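Local coordinates for conserved hypothetical protein (PDB 2AP3) that is of unknown function but belongs to a family of putative cell-wall binding lipoproteins and folds as an elongated, all-helical bundle, at residues Val56-Asp60 and Thr61-Gly65; Lys73-Asp76 and Asp77-Lys80; Leu122-Lys125 and Tyr126-Ser130; Val160-Lys163 and Ser164-Ile167; Asp179-Thr182 and Lys183-Asn186. One frame throughout, in Å; residues are numbered along the deposited sequence.

Contact 1: residues Val56-Asp60 and Thr61-Gly65; sequences VNSKD and TAVRG
Asp60 caps the first turn of helix 61-96 with one carboxylate oxygen. Its OD1 accepts from Ala62 N at 2.9 Å, the donor lying nearly along the C-O axis, and more weakly from Val63 N at 3.3 Å. With chi1 at 180° the carboxylate carbon stands anti to Asp60 N and beside the carbonyl carbon, which turns the group over the first amides of the helix, where the helix dipole would probably favour the charged form. The backbone joins in: Arg64 N donates to Asp60 O at 2.9 Å, the first i to i+4 bond of the helix.

A second set of bonds comes from Arg64, whose chain bends at chi3 and folds back along the loop. Its NE gives a bond of 2.8 Å to Ser58 O, which lies at the guanidinium edge, about 20° out of the plane. From NH2 come two weak bonds, to Ser58 O and to Asn57 O, so Arg64 holds Ser58 O firmly through NE and reaches Asn57 O only weakly. Within the loop, Ser58 OG accepts from Asp60 N at 3.1 Å.

Van der Waals contact centres on Val63. Its CG1 rests on Ser58 CB at 3.7 Å, while CG2 lies against the Asp60 carboxylate, 3.6 Å from Asp60 CG, the two side chains crossing at about a right angle. Together these features make an ST turn at Ser58 running into an Asp N-cap, at the solvent-facing end of the bundle where the loop after helix 33-50 enters helix 61-96.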
loop_
_atom_site.group_PDB
_atom_site.type_symbol
_atom_site.label_atom_id
_atom_site.label_comp_id
_atom_site.label_asym_id
_atom_site.label_seq_id
_atom_site.Cartn_x
_atom_site.Cartn_y
_atom_site.Cartn_z
ATOM N N VAL A 56 -9.120 16.040 -23.536
ATOM C CA VAL A 56 -8.538 14.934 -24.294
ATOM C C VAL A 56 -9.241 14.694 -25.631
ATOM O O VAL A 56 -8.660 14.073 -26.529
ATOM C CB VAL A 56 -8.425 13.638 -23.443
ATOM C CG1 VAL A 56 -9.760 12.930 -23.309
ATOM C CG2 VAL A 56 -7.354 12.704 -24.035
ATOM N N ASN A 57 -10.476 15.186 -25.756
ATOM C CA ASN A 57 -11.220 15.065 -27.018
ATOM C C ASN A 57 -11.445 16.411 -27.697
ATOM O O ASN A 57 -12.312 16.536 -28.568
ATOM C CB ASN A 57 -12.579 14.400 -26.787
ATOM C CG ASN A 57 -12.459 12.939 -26.373
ATOM O OD1 ASN A 57 -11.451 12.285 -26.624
ATOM N ND2 ASN A 57 -13.517 12.430 -25.758
ATOM N N SER A 58 -10.690 17.431 -27.282
ATOM C CA SER A 58 -10.884 18.775 -27.838
ATOM C C SER A 58 -10.690 18.828 -29.348
ATOM O O SER A 58 -9.812 18.160 -29.902
ATOM C CB SER A 58 -9.929 19.766 -27.160
ATOM O OG SER A 58 -10.093 21.083 -27.683
ATOM N N LYS A 59 -11.492 19.664 -30.011
ATOM C CA LYS A 59 -11.343 19.887 -31.448
ATOM C C LYS A 59 -10.191 20.865 -31.731
ATOM O O LYS A 59 -9.711 20.967 -32.862
ATOM C CB LYS A 59 -12.647 20.398 -32.069
ATOM C CG LYS A 59 -13.853 19.500 -31.814
ATOM C CD LYS A 59 -15.101 19.927 -32.593
ATOM C CE LYS A 59 -15.370 21.431 -32.510
ATOM N NZ LYS A 59 -16.718 21.781 -33.052
ATOM N N ASP A 60 -9.759 21.577 -30.681
ATOM C CA ASP A 60 -8.586 22.423 -30.780
ATOM C C ASP A 60 -7.366 21.521 -30.643
ATOM O O ASP A 60 -7.079 20.982 -29.546
ATOM C CB ASP A 60 -8.619 23.525 -29.694
ATOM C CG ASP A 60 -7.409 24.448 -29.748
ATOM O OD1 ASP A 60 -6.321 24.000 -30.198
ATOM O OD2 ASP A 60 -7.529 25.612 -29.320
ATOM N N THR A 61 -6.644 21.323 -31.744
ATOM C CA THR A 61 -5.487 20.392 -31.720
ATOM C C THR A 61 -4.440 20.709 -30.661
ATOM O O THR A 61 -3.788 19.799 -30.121
ATOM C CB THR A 61 -4.777 20.267 -33.100
ATOM O OG1 THR A 61 -4.175 21.519 -33.468
ATOM C CG2 THR A 61 -5.776 19.852 -34.148
ATOM N N ALA A 62 -4.265 22.002 -30.368
ATOM C CA ALA A 62 -3.323 22.402 -29.330
ATOM C C ALA A 62 -3.813 22.026 -27.927
ATOM O O ALA A 62 -3.035 21.553 -27.110
ATOM C CB ALA A 62 -3.044 23.880 -29.406
ATOM N N VAL A 63 -5.101 22.214 -27.678
ATOM C CA VAL A 63 -5.686 21.873 -26.379
ATOM C C VAL A 63 -5.631 20.375 -26.185
ATOM O O VAL A 63 -5.222 19.869 -25.115
ATOM C CB VAL A 63 -7.139 22.427 -26.234
ATOM C CG1 VAL A 63 -7.812 21.882 -24.993
ATOM C CG2 VAL A 63 -7.090 23.949 -26.188
ATOM N N ARG A 64 -6.010 19.650 -27.225
ATOM C CA ARG A 64 -5.939 18.180 -27.167
ATOM C C ARG A 64 -4.519 17.675 -26.941
ATOM O O ARG A 64 -4.291 16.806 -26.079
ATOM C CB ARG A 64 -6.539 17.599 -28.450
ATOM C CG ARG A 64 -6.668 16.083 -28.419
ATOM C CD ARG A 64 -7.010 15.546 -29.799
ATOM N NE ARG A 64 -8.412 15.751 -30.089
ATOM C CZ ARG A 64 -9.126 14.994 -30.913
ATOM N NH1 ARG A 64 -8.558 13.967 -31.533
ATOM N NH2 ARG A 64 -10.411 15.266 -31.102
ATOM N N GLY A 65 -3.560 18.203 -27.701
ATOM C CA GLY A 65 -2.184 17.736 -27.573
ATOM C C GLY A 65 -1.622 18.019 -26.201
ATOM O O GLY A 65 -0.920 17.189 -25.613
#

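Contact 2: residues Lys73-Asp76 and Asp77-Lys80; sequences KNAD and DRLK
Asn74 OD1 is held by two donors: Arg78 NE at 2.9 Å and a water at 2.8 Å. That water in turn accepts from Arg78 NH2, so the amide oxygen and the guanidinium are joined both directly and through solvent. The direct bond is not straight, with an N-H...O angle of 136°, and NE stands 35° above the amide's carbonyl plane instead of on a lone pair; the amide and guanidinium planes are 29° apart. The bend of Arg78 at chi3 brings NE back over the preceding turn, and NH2 passes Ala75 CB at 3.8 Å.

This is i to i+4 pairing along helix 61-96, on the face that packs within the helical bundle. There Arg78 NH2 also forms a salt bridge with Glu143 of helix 109-150, and Asn74 ND2 donates to Leu45 O of helix 33-50.

One residue earlier, the same spacing gives a salt bridge: Lys73 NZ meets the syn lone pair of Asp77 OD2 at 3.1 Å, the lysine chain staying extended until it turns at chi4. A second water takes a hydrogen bond from Asn74 ND2 and donates to Asp77 OD2 at 2.9 Å, linking the two pairs across the helix surface. The Asp76 carboxylate pairs instead with Lys144.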
loop_
_atom_site.group_PDB
_atom_site.type_symbol
_atom_site.label_atom_id
_atom_site.label_comp_id
_atom_site.label_asym_id
_atom_site.label_seq_id
_atom_site.Cartn_x
_atom_site.Cartn_y
_atom_site.Cartn_z
ATOM N N LYS A 73 2.414 12.894 -18.304
ATOM C CA LYS A 73 3.156 13.430 -17.154
ATOM C C LYS A 73 2.478 13.021 -15.854
ATOM O O LYS A 73 3.139 12.640 -14.878
ATOM C CB LYS A 73 3.226 14.952 -17.212
ATOM C CG LYS A 73 4.085 15.583 -16.097
ATOM C CD LYS A 73 4.296 17.070 -16.286
ATOM C CE LYS A 73 5.055 17.680 -15.113
ATOM N NZ LYS A 73 4.271 17.674 -13.850
ATOM N N ASN A 74 1.149 13.107 -15.851
ATOM C CA ASN A 74 0.372 12.790 -14.657
ATOM C C ASN A 74 0.512 11.309 -14.232
ATOM O O ASN A 74 0.590 10.989 -13.026
ATOM C CB ASN A 74 -1.088 13.194 -14.899
ATOM C CG ASN A 74 -1.992 12.816 -13.744
ATOM O OD1 ASN A 74 -2.478 11.690 -13.635
ATOM N ND2 ASN A 74 -2.237 13.786 -12.865
ATOM N N ALA A 75 0.572 10.417 -15.218
ATOM C CA ALA A 75 0.819 8.997 -14.904
ATOM C C ALA A 75 2.220 8.840 -14.306
ATOM O O ALA A 75 2.386 8.172 -13.268
ATOM C CB ALA A 75 0.622 8.144 -16.142
ATOM N N ASP A 76 3.225 9.478 -14.917
ATOM C CA ASP A 76 4.584 9.497 -14.322
ATOM C C ASP A 76 4.573 10.042 -12.894
ATOM O O ASP A 76 5.250 9.506 -12.007
ATOM C CB ASP A 76 5.589 10.289 -15.182
ATOM C CG ASP A 76 5.880 9.621 -16.487
ATOM O OD1 ASP A 76 5.782 8.380 -16.589
ATOM O OD2 ASP A 76 6.242 10.358 -17.435
ATOM N N ASP A 77 3.791 11.094 -12.676
ATOM C CA ASP A 77 3.782 11.770 -11.390
ATOM C C ASP A 77 3.185 10.861 -10.328
ATOM O O ASP A 77 3.654 10.813 -9.195
ATOM C CB ASP A 77 2.941 13.059 -11.478
ATOM C CG ASP A 77 3.637 14.168 -12.227
ATOM O OD1 ASP A 77 4.846 14.059 -12.507
ATOM O OD2 ASP A 77 2.918 15.151 -12.554
ATOM N N ARG A 78 2.141 10.133 -10.699
ATOM C CA ARG A 78 1.513 9.219 -9.747
ATOM C C ARG A 78 2.446 8.070 -9.407
ATOM O O ARG A 78 2.621 7.720 -8.244
ATOM C CB ARG A 78 0.174 8.716 -10.290
ATOM C CG ARG A 78 -0.894 9.811 -10.243
ATOM C CD ARG A 78 -2.239 9.331 -10.817
ATOM N NE ARG A 78 -2.223 9.138 -12.270
ATOM C CZ ARG A 78 -2.708 8.069 -12.895
ATOM N NH1 ARG A 78 -3.264 7.070 -12.214
ATOM N NH2 ARG A 78 -2.652 8.014 -14.224
ATOM N N LEU A 79 3.097 7.502 -10.422
ATOM C CA LEU A 79 4.081 6.464 -10.145
ATOM C C LEU A 79 5.246 6.956 -9.284
ATOM O O LEU A 79 5.723 6.233 -8.380
ATOM C CB LEU A 79 4.614 5.902 -11.462
ATOM C CG LEU A 79 3.616 5.068 -12.252
ATOM C CD1 LEU A 79 4.075 4.876 -13.703
ATOM C CD2 LEU A 79 3.341 3.686 -11.564
ATOM N N LYS A 80 5.707 8.170 -9.536
ATOM C CA LYS A 80 6.831 8.714 -8.776
ATOM C C LYS A 80 6.407 8.891 -7.310
ATOM O O LYS A 80 7.127 8.486 -6.372
ATOM C CB LYS A 80 7.285 10.035 -9.386
ATOM C CG LYS A 80 8.483 10.690 -8.691
ATOM C CD LYS A 80 9.696 9.759 -8.645
ATOM C CE LYS A 80 10.206 9.457 -10.057
ATOM N NZ LYS A 80 11.365 8.494 -10.097
HETATM O O HOH W 1 -2.590 10.303 -16.062
HETATM O O HOH W 2 0.116 15.761 -13.005
#

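Contact 3: residues Leu122-Lys125 and Tyr126-Ser130; sequences LKEK and YKLHS
Lys125 and Tyr126, neighbours in sequence, meet at their polar ends through one water: Lys125 NZ donates to it at 2.9 Å, and Tyr126 OH lies 2.5 Å from it, a short separation. Lys125 reaches this point because its chain is extended throughout, with CG anti to the backbone N (chi1 172°). Both ends have further partners, Glu32 in a salt bridge with Lys125 NZ and Ser92 in a hydrogen bond with Tyr126 OH.

Backbone i to i+4 bonds hold the turns of helix 109-150, of which Leu128 N to Glu124 O is the shortest at 2.8 Å. Tyr126 N bonds Leu122 O at 3.2 Å, and the ring passes obliquely by it, CD2 3.2 Å from Leu122 O.

Farther round the helix Glu124 bends at chi2 (40°) and curls toward the following turn. Its OE2 touches Leu128 CG at 3.3 Å and also borders Lys127 CB at 3.8 Å; Glu124 OE1 and Lys127 NZ, 4.9 Å apart, are not in contact, so any attraction is probably weak. The Tyr126 and Phe96 rings meet with planes about 55° apart, and Ile28 touches Tyr126.

Water and residues outside helix 109-150 thus jointly satisfy the buried ammonium and phenol, which would fix both side chains within the bundle interior.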
loop_
_atom_site.group_PDB
_atom_site.type_symbol
_atom_site.label_atom_id
_atom_site.label_comp_id
_atom_site.label_asym_id
_atom_site.label_seq_id
_atom_site.Cartn_x
_atom_site.Cartn_y
_atom_site.Cartn_z
ATOM N N LEU A 122 1.946 -10.190 10.145
ATOM C CA LEU A 122 2.735 -9.036 9.716
ATOM C C LEU A 122 3.597 -9.391 8.501
ATOM O O LEU A 122 3.691 -8.599 7.553
ATOM C CB LEU A 122 3.572 -8.473 10.876
ATOM C CG LEU A 122 2.774 -7.687 11.920
ATOM C CD1 LEU A 122 3.514 -7.627 13.262
ATOM C CD2 LEU A 122 2.457 -6.271 11.452
ATOM N N LYS A 123 4.195 -10.585 8.502
ATOM C CA LYS A 123 4.877 -11.108 7.309
ATOM C C LYS A 123 3.941 -11.152 6.089
ATOM O O LYS A 123 4.323 -10.745 4.996
ATOM C CB LYS A 123 5.483 -12.503 7.576
ATOM C CG LYS A 123 6.758 -12.435 8.388
ATOM C CD LYS A 123 7.022 -13.696 9.202
ATOM C CE LYS A 123 8.167 -13.447 10.169
ATOM N NZ LYS A 123 8.460 -14.589 11.084
ATOM N N GLU A 124 2.707 -11.605 6.289
ATOM C CA GLU A 124 1.738 -11.668 5.193
ATOM C C GLU A 124 1.396 -10.246 4.703
ATOM O O GLU A 124 1.167 -10.035 3.494
ATOM C CB GLU A 124 0.471 -12.420 5.617
ATOM C CG GLU A 124 -0.432 -12.803 4.449
ATOM C CD GLU A 124 0.357 -13.283 3.229
ATOM O OE1 GLU A 124 1.000 -14.351 3.302
ATOM O OE2 GLU A 124 0.350 -12.582 2.197
ATOM N N LYS A 125 1.375 -9.283 5.633
ATOM C CA LYS A 125 1.108 -7.875 5.288
ATOM C C LYS A 125 2.127 -7.388 4.265
ATOM O O LYS A 125 1.766 -6.830 3.222
ATOM C CB LYS A 125 1.154 -6.966 6.530
ATOM C CG LYS A 125 1.071 -5.449 6.206
ATOM C CD LYS A 125 1.403 -4.558 7.422
ATOM C CE LYS A 125 1.631 -3.083 7.030
ATOM N NZ LYS A 125 1.845 -2.184 8.217
ATOM N N TYR A 126 3.405 -7.583 4.572
ATOM C CA TYR A 126 4.464 -7.122 3.683
ATOM C C TYR A 126 4.430 -7.806 2.328
ATOM O O TYR A 126 4.676 -7.169 1.304
ATOM C CB TYR A 126 5.826 -7.241 4.358
ATOM C CG TYR A 126 5.915 -6.397 5.610
ATOM C CD1 TYR A 126 5.625 -5.030 5.580
ATOM C CD2 TYR A 126 6.316 -6.960 6.827
ATOM C CE1 TYR A 126 5.708 -4.252 6.736
ATOM C CE2 TYR A 126 6.414 -6.184 7.981
ATOM C CZ TYR A 126 6.103 -4.839 7.926
ATOM O OH TYR A 126 6.195 -4.070 9.062
ATOM N N LYS A 127 4.099 -9.097 2.307
ATOM C CA LYS A 127 3.983 -9.810 1.042
ATOM C C LYS A 127 2.803 -9.287 0.215
ATOM O O LYS A 127 2.921 -9.068 -1.001
ATOM C CB LYS A 127 3.858 -11.316 1.284
ATOM C CG LYS A 127 3.867 -12.130 -0.001
ATOM C CD LYS A 127 3.690 -13.619 0.230
ATOM C CE LYS A 127 3.390 -14.316 -1.085
ATOM N NZ LYS A 127 3.156 -15.777 -0.899
ATOM N N LEU A 128 1.668 -9.082 0.864
ATOM C CA LEU A 128 0.503 -8.607 0.142
ATOM C C LEU A 128 0.703 -7.170 -0.327
ATOM O O LEU A 128 0.168 -6.780 -1.367
ATOM C CB LEU A 128 -0.773 -8.756 0.968
ATOM C CG LEU A 128 -1.443 -10.137 0.943
ATOM C CD1 LEU A 128 -2.600 -10.144 1.946
ATOM C CD2 LEU A 128 -1.945 -10.471 -0.466
ATOM N N HIS A 129 1.487 -6.385 0.408
ATOM C CA HIS A 129 1.763 -5.046 -0.113
ATOM C C HIS A 129 2.549 -5.087 -1.425
ATOM O O HIS A 129 2.280 -4.297 -2.343
ATOM C CB HIS A 129 2.496 -4.144 0.876
ATOM C CG HIS A 129 2.534 -2.727 0.404
ATOM N ND1 HIS A 129 3.532 -2.248 -0.417
ATOM C CD2 HIS A 129 1.627 -1.731 0.519
ATOM C CE1 HIS A 129 3.266 -0.993 -0.743
ATOM N NE2 HIS A 129 2.128 -0.647 -0.167
ATOM N N SER A 130 3.530 -5.986 -1.507
ATOM C CA SER A 130 4.279 -6.179 -2.758
ATOM C C SER A 130 3.348 -6.521 -3.937
ATOM O O SER A 130 3.491 -5.968 -5.030
ATOM C CB SER A 130 5.335 -7.275 -2.585
ATOM O OG SER A 130 6.043 -7.475 -3.794
HETATM O O HOH W 3 4.355 -2.442 9.664
#

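Contact 4: residues Val160-Lys163 and Ser164-Ile167; sequences VNEK and SKAI
Ser164 bonds twice to Val160 O, its hydroxyl and its amide both donating. The OG bond is 2.9 Å long and arrives 44° above the carbonyl plane, so it does not use a lone pair; the amide bond is also 2.9 Å. A chi1 of -76° sets OG beside its own N, with the carbonyl carbon anti to it. This is a serine hydroxyl bonded to the carbonyl four residues back within a helix, on the flank of helix 157-195 that packs on helix 109-150. Val160 CG1 lies 4.0 Å from Ser164 OG.

Lys165 follows with its CG between the backbone N and the carbonyl carbon (chi1 48°), which draws the chain back along the preceding turn. CG comes within 3.1 Å of Glu162 O, and farther out CE packs on Glu162 CG at 3.7 Å. The charged ends remain apart, Lys165 NZ being 5.4 Å from Glu162 OE2.

Ala166 presents CB to Lys163 O at 3.6 Å. Ile167 N donates to Lys163 O at 3.3 Å, and its side chain reaches Leu146. The Lys163 ammonium makes a cation-pi contact with Tyr149.

On this surface a serine hydroxyl therefore spends its hydrogen on the local backbone, while the Glu162-Lys165 pair touches through methylenes and probably gains only weak electrostatic attraction.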
loop_
_atom_site.group_PDB
_atom_site.type_symbol
_atom_site.label_atom_id
_atom_site.label_comp_id
_atom_site.label_asym_id
_atom_site.label_seq_id
_atom_site.Cartn_x
_atom_site.Cartn_y
_atom_site.Cartn_z
ATOM N N VAL A 160 -7.793 2.710 -29.241
ATOM C CA VAL A 160 -8.188 3.217 -27.915
ATOM C C VAL A 160 -8.942 2.149 -27.137
ATOM O O VAL A 160 -8.658 1.915 -25.954
ATOM C CB VAL A 160 -9.051 4.504 -28.039
ATOM C CG1 VAL A 160 -9.730 4.841 -26.702
ATOM C CG2 VAL A 160 -8.222 5.656 -28.496
ATOM N N ASN A 161 -9.892 1.482 -27.793
ATOM C CA ASN A 161 -10.706 0.488 -27.102
ATOM C C ASN A 161 -9.888 -0.698 -26.630
ATOM O O ASN A 161 -10.085 -1.183 -25.527
ATOM C CB ASN A 161 -11.849 0.009 -27.999
ATOM C CG ASN A 161 -12.881 1.092 -28.255
ATOM O OD1 ASN A 161 -12.873 2.144 -27.621
ATOM N ND2 ASN A 161 -13.783 0.835 -29.201
ATOM N N GLU A 162 -8.946 -1.120 -27.465
ATOM C CA GLU A 162 -8.091 -2.275 -27.178
ATOM C C GLU A 162 -7.188 -1.976 -25.995
ATOM O O GLU A 162 -6.938 -2.836 -25.150
ATOM C CB GLU A 162 -7.257 -2.609 -28.412
ATOM C CG GLU A 162 -6.334 -3.823 -28.269
ATOM C CD GLU A 162 -5.418 -3.992 -29.470
ATOM O OE1 GLU A 162 -5.656 -3.339 -30.514
ATOM O OE2 GLU A 162 -4.449 -4.779 -29.368
ATOM N N LYS A 163 -6.713 -0.745 -25.911
ATOM C CA LYS A 163 -5.863 -0.370 -24.782
ATOM C C LYS A 163 -6.654 -0.118 -23.507
ATOM O O LYS A 163 -6.149 -0.324 -22.386
ATOM C CB LYS A 163 -4.981 0.808 -25.181
ATOM C CG LYS A 163 -4.023 0.380 -26.273
ATOM C CD LYS A 163 -3.234 1.505 -26.884
ATOM C CE LYS A 163 -2.654 1.101 -28.247
ATOM N NZ LYS A 163 -1.964 -0.220 -28.277
ATOM N N SER A 164 -7.899 0.323 -23.683
ATOM C CA SER A 164 -8.830 0.559 -22.594
ATOM C C SER A 164 -9.234 -0.722 -21.858
ATOM O O SER A 164 -9.262 -0.751 -20.631
ATOM C CB SER A 164 -10.077 1.233 -23.129
ATOM O OG SER A 164 -9.824 2.593 -23.383
ATOM N N LYS A 165 -9.573 -1.765 -22.610
ATOM C CA LYS A 165 -9.895 -3.060 -21.978
ATOM C C LYS A 165 -8.769 -3.571 -21.052
ATOM O O LYS A 165 -9.049 -4.087 -19.959
ATOM C CB LYS A 165 -10.346 -4.125 -23.005
ATOM C CG LYS A 165 -9.475 -4.279 -24.252
ATOM C CD LYS A 165 -9.725 -5.585 -25.018
ATOM C CE LYS A 165 -8.934 -5.612 -26.336
ATOM N NZ LYS A 165 -8.684 -6.974 -26.880
ATOM N N ALA A 166 -7.510 -3.397 -21.462
ATOM C CA ALA A 166 -6.364 -3.793 -20.628
ATOM C C ALA A 166 -6.310 -2.992 -19.318
ATOM O O ALA A 166 -6.075 -3.564 -18.245
ATOM C CB ALA A 166 -5.077 -3.640 -21.389
ATOM N N ILE A 167 -6.531 -1.681 -19.419
ATOM C CA ILE A 167 -6.671 -0.835 -18.233
ATOM C C ILE A 167 -7.791 -1.377 -17.319
ATOM O O ILE A 167 -7.577 -1.582 -16.127
ATOM C CB ILE A 167 -6.926 0.653 -18.598
ATOM C CG1 ILE A 167 -5.753 1.188 -19.403
ATOM C CG2 ILE A 167 -7.158 1.496 -17.352
ATOM C CD1 ILE A 167 -6.027 2.547 -20.069
#

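Contact 5: residues Asp179-Thr182 and Lys183-Asn186; sequences DKYT and KVLN
Regular i to i+4 bonds carry helix 157-195 from Asp179 to Asn186, among them Leu185 N to Tyr181 O at 3.0 Å and Asn186 N to Thr182 O at 3.1 Å.

Tyr181 carries the side-chain contact. A chi1 of -174° swings its ring away from its own N, so that it extends along the helix toward the next turn. Leu185 lies over one ring face as a CH-pi contact: its CG is 4.2 Å from the Tyr181 ring centroid and 17° off the ring normal, displaced toward the rim. The two Leu185 methyls reach the far part of the ring, CD1 of Leu185 meeting Tyr181 CE2 at 3.7 Å, and CD2 meeting Tyr181 OH at 3.8 Å. Val184 approaches the ring obliquely, CG1 to Tyr181 CD1 at 3.7 Å. That methyl stands between the valine's N and carbonyl carbon (chi1 73°), a rotamer that also presses CG1 to within 2.9 Å of Tyr181 O, a tight approach.

Elsewhere, Thr182 OG1 turns back to bond Ser178 O. On the helix 109-150 side, Leu128 touches both Tyr181 and Val184, and Lys125 lies against Tyr181 and Leu185.

Apart from the backbone, then, dispersion and CH-pi attraction probably dominate: the Leu185 isobutyl group covers one aromatic face, and the two aliphatic partners, with His129 of helix 109-150 as a further neighbour, would restrict rotation of the ring.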
loop_
_atom_site.group_PDB
_atom_site.type_symbol
_atom_site.label_atom_id
_atom_site.label_comp_id
_atom_site.label_asym_id
_atom_site.label_seq_id
_atom_site.Cartn_x
_atom_site.Cartn_y
_atom_site.Cartn_z
ATOM N N ASP A 179 -8.433 -5.365 -1.934
ATOM C CA ASP A 179 -9.349 -6.033 -0.978
ATOM C C ASP A 179 -8.616 -7.006 -0.039
ATOM O O ASP A 179 -8.873 -7.049 1.172
ATOM C CB ASP A 179 -10.476 -6.807 -1.711
ATOM C CG ASP A 179 -11.593 -5.898 -2.241
ATOM O OD1 ASP A 179 -11.532 -4.669 -2.030
ATOM O OD2 ASP A 179 -12.553 -6.437 -2.869
ATOM N N LYS A 180 -7.730 -7.818 -0.602
ATOM C CA LYS A 180 -6.955 -8.765 0.198
ATOM C C LYS A 180 -6.038 -8.037 1.180
ATOM O O LYS A 180 -5.836 -8.483 2.317
ATOM C CB LYS A 180 -6.128 -9.670 -0.708
ATOM C CG LYS A 180 -6.938 -10.650 -1.533
ATOM C CD LYS A 180 -6.044 -11.758 -2.076
ATOM C CE LYS A 180 -6.865 -12.928 -2.602
ATOM N NZ LYS A 180 -7.588 -12.612 -3.870
ATOM N N TYR A 181 -5.467 -6.914 0.740
ATOM C CA TYR A 181 -4.550 -6.151 1.584
ATOM C C TYR A 181 -5.308 -5.504 2.741
ATOM O O TYR A 181 -4.868 -5.548 3.885
ATOM C CB TYR A 181 -3.782 -5.090 0.772
ATOM C CG TYR A 181 -2.711 -4.384 1.578
ATOM C CD1 TYR A 181 -1.641 -5.092 2.112
ATOM C CD2 TYR A 181 -2.758 -3.004 1.783
ATOM C CE1 TYR A 181 -0.664 -4.460 2.852
ATOM C CE2 TYR A 181 -1.785 -2.360 2.523
ATOM C CZ TYR A 181 -0.746 -3.100 3.053
ATOM O OH TYR A 181 0.225 -2.466 3.778
ATOM N N THR A 182 -6.460 -4.910 2.441
ATOM C CA THR A 182 -7.290 -4.308 3.489
ATOM C C THR A 182 -7.700 -5.369 4.510
ATOM O O THR A 182 -7.664 -5.114 5.731
ATOM C CB THR A 182 -8.503 -3.567 2.883
ATOM O OG1 THR A 182 -8.036 -2.524 2.015
ATOM C CG2 THR A 182 -9.370 -2.936 3.979
ATOM N N LYS A 183 -8.049 -6.562 4.020
ATOM C CA LYS A 183 -8.306 -7.706 4.899
ATOM C C LYS A 183 -7.138 -8.006 5.842
ATOM O O LYS A 183 -7.358 -8.262 7.031
ATOM C CB LYS A 183 -8.666 -8.967 4.106
ATOM C CG LYS A 183 -10.122 -9.058 3.681
ATOM C CD LYS A 183 -10.496 -10.518 3.480
ATOM C CE LYS A 183 -11.900 -10.689 2.919
ATOM N NZ LYS A 183 -12.223 -12.132 2.739
ATOM N N VAL A 184 -5.903 -7.973 5.332
ATOM C CA VAL A 184 -4.751 -8.350 6.162
ATOM C C VAL A 184 -4.457 -7.271 7.203
ATOM O O VAL A 184 -4.032 -7.584 8.321
ATOM C CB VAL A 184 -3.476 -8.718 5.337
ATOM C CG1 VAL A 184 -2.829 -7.490 4.719
ATOM C CG2 VAL A 184 -2.466 -9.453 6.225
ATOM N N LEU A 185 -4.707 -6.012 6.852
ATOM C CA LEU A 185 -4.491 -4.929 7.804
ATOM C C LEU A 185 -5.453 -5.115 8.972
ATOM O O LEU A 185 -5.096 -4.858 10.130
ATOM C CB LEU A 185 -4.662 -3.558 7.159
ATOM C CG LEU A 185 -3.652 -3.166 6.063
ATOM C CD1 LEU A 185 -3.968 -1.765 5.510
ATOM C CD2 LEU A 185 -2.216 -3.263 6.599
ATOM N N ASN A 186 -6.658 -5.590 8.664
ATOM C CA ASN A 186 -7.630 -5.942 9.711
ATOM C C ASN A 186 -7.211 -7.137 10.556
ATOM O O ASN A 186 -7.347 -7.113 11.783
ATOM C CB ASN A 186 -9.023 -6.152 9.117
ATOM C CG ASN A 186 -9.611 -4.867 8.571
ATOM O OD1 ASN A 186 -9.240 -3.770 9.000
ATOM N ND2 ASN A 186 -10.532 -4.990 7.626
#

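In the fold
Contacts 3 and 5 lie closest to the chain's centre, their centres about 10 Å apart, and they touch: the Tyr181 ring meets His129 edge-to-face, and Leu128 CD1 packs on Val184 CB at 3.8 Å, joining helices 109-150 and 157-195. Contacts 2 and 3 are partly buried, whereas contact 5 is at the surface. Contact 2 relies on amide-guanidinium and Lys-Asp pairs, contact 3 on a water-bridged lysine and tyrosine. Contact 2 shares helix 61-96 with contact 1, a surface capping site with centre about 35 Å from the chain's centre. Contact 4, also at the surface, shares helix 157-195 with contact 5, yet has hydroxyl-to-backbone bonding in place of aromatic packing.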